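Local coordinates for outer membrane associated protein (PDB 6U83), which may act as an outer-membrane porin and, through the OmpA-like domain present here, which holds D-alanine, probably binds peptidoglycan, at residues A[26-31]-A[47-52]; A[56-61]-A[83-88]. All blocks are in the same frame, centred on the assembly; numbering follows the deposited sequence.

Contact 1 (26-31 with 47-52) closes along the chain before contact 2 (56-61 with 83-88) opens, yet their centres lie only about 8 Å apart. Strands 46-52 and 55-63, one from each contact, follow each other in sequence and pair antiparallel, joined by probable backbone hydrogen bonds from Y59 N to C48 O (2.7 Å) and from T50 N to T57 O (2.9 Å). P29 of contact 1 also packs on F85 of contact 2, with P29 CB 3.5 Å from F85 CD1. Segment 26-31 and helix 73-89 thus share one apolar layer against the sheet. Neither contact contains a residue of the D-alanine pocket.

Contact 1: A[26-31]-A[47-52]; sequences YVLPAG and ACYTIN
L28 reaches Y49 with both of its methyl groups, the leucine lying nearly perpendicular to the tyrosine side chain. L28 CD2 sits over one face of the phenol ring in a CH-pi contact, 4.0 Å from the Y49 ring centroid and 27° off the normal. It is displaced toward the hydroxyl-bearing rim, so the ring atom nearest to L28 CD2 is Y49 CZ at 3.6 Å. The other methyl takes a different part of the same residue: L28 CD1, which prolongs the side chain nearly straight from CA (chi2 169°), lies 3.2 Å from Y49 OH. One leucine branch therefore rests on the ring while the second lies against the phenol oxygen. With chi1 at 69°, Y49 CG is flanked by both the N and C branches of the backbone, and the ring is held on the side facing 26-31.

P29 comes to the other end of the tyrosine side chain. P29 CG approaches Y49 CD2 obliquely at 4.0 Å and is nearly as close to Y49 CB, so the pyrrolidine ring packs near the root of the aromatic group and L28 near its far end. I51, two residues further along strand 46-52, adds I51 CD1 at 3.9 Å from L28 CD2, the same methyl that overlies the tyrosine.

Outside the two segments, V56 of strand 55-63 and I32 also touch Y49, while P29 leans on V58. The backbone of Y49 is hydrogen-bonded to those of K33 and C35, and C48 forms a disulfide with C35. Within the contact itself, apart from the phenol oxygen, the side-chain surfaces that meet are apolar. The attachment rests on dispersion and CH-pi contacts, with L28 exposed and P29 and Y49 buried, and so depends on fit of shape more than on directional bonds.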
loop_
_atom_site.group_PDB
_atom_site.type_symbol
_atom_site.label_atom_id
_atom_site.label_comp_id
_atom_site.label_asym_id
_atom_site.label_seq_id
_atom_site.Cartn_x
_atom_site.Cartn_y
_atom_site.Cartn_z
ATOM N N TYR A 26 6.904 -22.876 -8.828
ATOM C CA TYR A 26 6.336 -21.897 -7.915
ATOM C C TYR A 26 5.454 -20.906 -8.674
ATOM O O TYR A 26 5.701 -20.592 -9.841
ATOM C CB TYR A 26 7.446 -21.158 -7.158
ATOM C CG TYR A 26 8.282 -22.060 -6.275
ATOM C CD1 TYR A 26 7.928 -22.296 -4.954
ATOM C CD2 TYR A 26 9.420 -22.685 -6.766
ATOM C CE1 TYR A 26 8.691 -23.130 -4.139
ATOM C CE2 TYR A 26 10.190 -23.521 -5.961
ATOM C CZ TYR A 26 9.822 -23.741 -4.644
ATOM O OH TYR A 26 10.583 -24.573 -3.837
ATOM N N VAL A 27 4.421 -20.411 -7.994
ATOM C CA VAL A 27 3.400 -19.560 -8.591
ATOM C C VAL A 27 3.428 -18.190 -7.911
ATOM O O VAL A 27 3.605 -18.088 -6.691
ATOM C CB VAL A 27 2.008 -20.232 -8.489
ATOM C CG1 VAL A 27 1.595 -20.432 -7.037
ATOM C CG2 VAL A 27 0.949 -19.444 -9.247
ATOM N N LEU A 28 3.259 -17.081 -8.750
ATOM C CA LEU A 28 3.307 -15.647 -8.485
ATOM C C LEU A 28 1.970 -15.128 -7.956
ATOM O O LEU A 28 0.912 -15.686 -8.272
ATOM C CB LEU A 28 3.677 -14.889 -9.758
ATOM C CG LEU A 28 5.153 -14.985 -10.133
ATOM C CD1 LEU A 28 5.388 -14.442 -11.524
ATOM C CD2 LEU A 28 5.996 -14.232 -9.117
ATOM N N PRO A 29 1.997 -14.062 -7.148
ATOM C CA PRO A 29 0.751 -13.548 -6.556
ATOM C C PRO A 29 -0.263 -13.134 -7.616
ATOM O O PRO A 29 0.068 -12.460 -8.595
ATOM C CB PRO A 29 1.220 -12.351 -5.715
ATOM C CG PRO A 29 2.654 -12.127 -6.060
ATOM C CD PRO A 29 3.189 -13.422 -6.568
ATOM N N ALA A 30 -1.514 -13.540 -7.399
ATOM C CA ALA A 30 -2.565 -13.384 -8.398
ATOM C C ALA A 30 -2.863 -11.918 -8.680
ATOM O O ALA A 30 -3.124 -11.135 -7.763
ATOM C CB ALA A 30 -3.840 -14.087 -7.934
ATOM N N GLY A 31 -2.852 -11.556 -9.957
ATOM C CA GLY A 31 -3.230 -10.220 -10.364
ATOM C C GLY A 31 -2.210 -9.142 -10.086
ATOM O O GLY A 31 -2.516 -7.962 -10.279
ATOM N N ALA A 47 -0.239 -2.099 -6.944
ATOM C CA ALA A 47 0.278 -3.185 -6.130
ATOM C C ALA A 47 1.210 -4.005 -7.012
ATOM O O ALA A 47 0.819 -4.424 -8.105
ATOM C CB ALA A 47 -0.855 -4.052 -5.569
ATOM N N CYS A 48 2.444 -4.213 -6.560
ATOM C CA CYS A 48 3.416 -4.951 -7.356
ATOM C C CYS A 48 4.277 -5.818 -6.430
ATOM O O CYS A 48 4.215 -5.702 -5.198
ATOM C CB CYS A 48 4.241 -3.989 -8.225
ATOM S SG CYS A 48 5.174 -2.695 -7.350
ATOM N N TYR A 49 5.063 -6.728 -7.030
ATOM C CA TYR A 49 5.884 -7.665 -6.264
ATOM C C TYR A 49 7.354 -7.571 -6.661
ATOM O O TYR A 49 7.685 -7.243 -7.802
ATOM C CB TYR A 49 5.412 -9.143 -6.431
ATOM C CG TYR A 49 5.633 -9.739 -7.814
ATOM C CD1 TYR A 49 6.874 -10.225 -8.200
ATOM C CD2 TYR A 49 4.593 -9.823 -8.730
ATOM C CE1 TYR A 49 7.076 -10.755 -9.461
ATOM C CE2 TYR A 49 4.785 -10.352 -9.992
ATOM C CZ TYR A 49 6.025 -10.816 -10.349
ATOM O OH TYR A 49 6.230 -11.346 -11.600
ATOM N N THR A 50 8.238 -7.880 -5.708
ATOM C CA THR A 50 9.625 -8.216 -6.013
ATOM C C THR A 50 9.939 -9.583 -5.430
ATOM O O THR A 50 9.324 -10.018 -4.452
ATOM C CB THR A 50 10.641 -7.212 -5.460
ATOM O OG1 THR A 50 10.780 -7.415 -4.049
ATOM C CG2 THR A 50 10.193 -5.794 -5.726
ATOM N N ILE A 51 10.899 -10.261 -6.039
ATOM C CA ILE A 51 11.366 -11.547 -5.557
ATOM C C ILE A 51 12.793 -11.368 -5.075
ATOM O O ILE A 51 13.591 -10.665 -5.707
ATOM C CB ILE A 51 11.274 -12.631 -6.646
ATOM C CG1 ILE A 51 9.838 -12.749 -7.154
ATOM C CG2 ILE A 51 11.752 -13.967 -6.109
ATOM C CD1 ILE A 51 9.759 -13.446 -8.515
ATOM N N ASN A 52 13.101 -11.976 -3.931
ATOM C CA ASN A 52 14.445 -11.992 -3.352
ATOM C C ASN A 52 14.667 -13.433 -2.918
ATOM O O ASN A 52 14.170 -13.863 -1.876
ATOM C CB ASN A 52 14.575 -11.006 -2.199
ATOM C CG ASN A 52 14.448 -9.561 -2.655
ATOM O OD1 ASN A 52 15.400 -8.992 -3.197
ATOM N ND2 ASN A 52 13.269 -8.960 -2.443
#

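Contact 2: A[56-61]-A[83-88]; sequences VTVYLD and VNFIKD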
loop_
_atom_site.group_PDB
_atom_site.type_symbol
_atom_site.label_atom_id
_atom_site.label_comp_id
_atom_site.label_asym_id
_atom_site.label_seq_id
_atom_site.Cartn_x
_atom_site.Cartn_y
_atom_site.Cartn_z
ATOM N N VAL A 56 8.783 -13.729 -1.764
ATOM C CA VAL A 56 8.170 -12.676 -2.558
ATOM C C VAL A 56 7.684 -11.588 -1.606
ATOM O O VAL A 56 7.274 -11.875 -0.475
ATOM C CB VAL A 56 7.031 -13.225 -3.447
ATOM C CG1 VAL A 56 5.909 -13.822 -2.613
ATOM C CG2 VAL A 56 6.501 -12.144 -4.374
ATOM N N THR A 57 7.778 -10.335 -2.048
ATOM C CA THR A 57 7.300 -9.193 -1.285
ATOM C C THR A 57 6.363 -8.389 -2.166
ATOM O O THR A 57 6.732 -8.018 -3.286
ATOM C CB THR A 57 8.451 -8.305 -0.803
ATOM O OG1 THR A 57 9.370 -9.094 -0.040
ATOM C CG2 THR A 57 7.911 -7.170 0.070
ATOM N N VAL A 58 5.162 -8.116 -1.659
ATOM C CA VAL A 58 4.155 -7.364 -2.389
ATOM C C VAL A 58 4.047 -5.988 -1.758
ATOM O O VAL A 58 3.993 -5.860 -0.532
ATOM C CB VAL A 58 2.794 -8.088 -2.400
ATOM C CG1 VAL A 58 1.762 -7.266 -3.154
ATOM C CG2 VAL A 58 2.924 -9.449 -3.051
ATOM N N TYR A 59 4.054 -4.960 -2.593
ATOM C CA TYR A 59 3.884 -3.589 -2.153
ATOM C C TYR A 59 2.528 -3.069 -2.596
ATOM O O TYR A 59 1.982 -3.504 -3.613
ATOM C CB TYR A 59 4.966 -2.683 -2.721
ATOM C CG TYR A 59 6.333 -3.087 -2.295
ATOM C CD1 TYR A 59 7.035 -4.064 -2.985
ATOM C CD2 TYR A 59 6.931 -2.494 -1.200
ATOM C CE1 TYR A 59 8.301 -4.436 -2.590
ATOM C CE2 TYR A 59 8.191 -2.860 -0.795
ATOM C CZ TYR A 59 8.873 -3.829 -1.490
ATOM O OH TYR A 59 10.133 -4.187 -1.077
ATOM N N LEU A 60 2.002 -2.122 -1.824
ATOM C CA LEU A 60 0.764 -1.425 -2.134
ATOM C C LEU A 60 1.014 0.067 -2.011
ATOM O O LEU A 60 1.461 0.539 -0.959
ATOM C CB LEU A 60 -0.352 -1.854 -1.189
ATOM C CG LEU A 60 -1.673 -1.118 -1.286
ATOM C CD1 LEU A 60 -2.540 -1.784 -2.312
ATOM C CD2 LEU A 60 -2.352 -1.100 0.081
ATOM N N ASP A 61 0.740 0.808 -3.086
ATOM C CA ASP A 61 0.829 2.267 -3.073
ATOM C C ASP A 61 -0.488 2.791 -3.635
ATOM O O ASP A 61 -0.656 2.902 -4.852
ATOM C CB ASP A 61 2.044 2.758 -3.859
ATOM C CG ASP A 61 2.292 4.241 -3.672
ATOM O OD1 ASP A 61 1.415 4.912 -3.110
ATOM O OD2 ASP A 61 3.360 4.743 -4.075
ATOM N N VAL A 83 -5.148 -7.882 -0.671
ATOM C CA VAL A 83 -5.796 -8.696 0.352
ATOM C C VAL A 83 -5.841 -10.159 -0.074
ATOM O O VAL A 83 -5.629 -11.065 0.745
ATOM C CB VAL A 83 -7.201 -8.143 0.651
ATOM C CG1 VAL A 83 -7.983 -9.095 1.537
ATOM C CG2 VAL A 83 -7.098 -6.765 1.297
ATOM N N ASN A 84 -6.114 -10.410 -1.360
ATOM C CA ASN A 84 -6.161 -11.773 -1.885
ATOM C C ASN A 84 -4.844 -12.506 -1.658
ATOM O O ASN A 84 -4.832 -13.721 -1.416
ATOM C CB ASN A 84 -6.503 -11.735 -3.381
ATOM C CG ASN A 84 -7.437 -12.855 -3.804
ATOM O OD1 ASN A 84 -8.659 -12.729 -3.701
ATOM N ND2 ASN A 84 -6.868 -13.955 -4.296
ATOM N N PHE A 85 -3.728 -11.781 -1.717
ATOM C CA PHE A 85 -2.428 -12.374 -1.432
ATOM C C PHE A 85 -2.266 -12.655 0.058
ATOM O O PHE A 85 -1.744 -13.709 0.446
ATOM C CB PHE A 85 -1.342 -11.431 -1.939
ATOM C CG PHE A 85 0.059 -11.876 -1.638
ATOM C CD1 PHE A 85 0.633 -12.914 -2.338
ATOM C CD2 PHE A 85 0.818 -11.210 -0.698
ATOM C CE1 PHE A 85 1.927 -13.302 -2.086
ATOM C CE2 PHE A 85 2.112 -11.597 -0.438
ATOM C CZ PHE A 85 2.668 -12.645 -1.135
ATOM N N ILE A 86 -2.714 -11.725 0.903
ATOM C CA ILE A 86 -2.643 -11.920 2.347
ATOM C C ILE A 86 -3.445 -13.150 2.762
ATOM O O ILE A 86 -2.971 -13.984 3.540
ATOM C CB ILE A 86 -3.124 -10.655 3.077
ATOM C CG1 ILE A 86 -2.140 -9.513 2.841
ATOM C CG2 ILE A 86 -3.304 -10.917 4.573
ATOM C CD1 ILE A 86 -2.759 -8.161 3.078
ATOM N N LYS A 87 -4.670 -13.285 2.244
ATOM C CA LYS A 87 -5.491 -14.436 2.616
ATOM C C LYS A 87 -4.907 -15.740 2.085
ATOM O O LYS A 87 -5.077 -16.796 2.705
ATOM C CB LYS A 87 -6.926 -14.255 2.117
ATOM C CG LYS A 87 -7.707 -13.145 2.811
ATOM C CD LYS A 87 -9.213 -13.224 2.511
ATOM C CE LYS A 87 -9.535 -12.908 1.055
ATOM N NZ LYS A 87 -10.977 -13.134 0.738
ATOM N N ASP A 88 -4.220 -15.692 0.945
ATOM C CA ASP A 88 -3.650 -16.914 0.394
ATOM C C ASP A 88 -2.326 -17.261 1.051
ATOM O O ASP A 88 -2.030 -18.440 1.265
ATOM C CB ASP A 88 -3.476 -16.786 -1.117
ATOM C CG ASP A 88 -4.734 -17.158 -1.876
ATOM O OD1 ASP A 88 -5.399 -18.140 -1.477
ATOM O OD2 ASP A 88 -5.062 -16.467 -2.868
#
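F85 projects from helix 73-89 onto strand 55-63, where V58 lies over one face of its ring and V56 meets the edge. Its CG is placed anti to the backbone N (chi1 176°), which carries the ring off the helix toward the sheet. At the base, F85 CB is still 4.8 Å from V58 CG2, and contact begins with the ring: F85 CG comes to 4.0 Å from V58 CG2. CD1 lies on the side of the ring toward P29 of segment 26-31. Along the other side the approach tightens, with CD2 near both CB and CG2 of V58, and F85 CE2 making the shortest contact, 3.5 Å to V58 CG2. At the tip, F85 CZ touches both valines: it is close to V58 CG2 and lies 3.8 Å from V56 CG1. Next to it, F85 CE1 has V56 CG1 at 4.1 Å.

The two valines therefore use different surfaces of one ring. V58 CG2 stands above the F85 ring, 17° off the normal through its centroid, in an over-the-face CH-pi contact, and V58 and F85 run alongside one another, pointing opposite ways. V56 CG1 meets F85 from the opposing direction near the ring plane.

All three residues are buried, and the surroundings extend the same apolar layer. V166 of strand 161-172 also touches F85, V58 also touches F82, about one turn before F85 on the helix, and V56 abuts L170. On the backbone, V56 and V58 are hydrogen-bonded to A168 and V166, so the strand bearing both valines is held in the sheet antiparallel to 161-172. The packing of helix 73-89 on the mixed sheet is that of the alpha/beta sandwich of OmpA-like domains, in which helices 73-89 and 110-130 accompany the sheet.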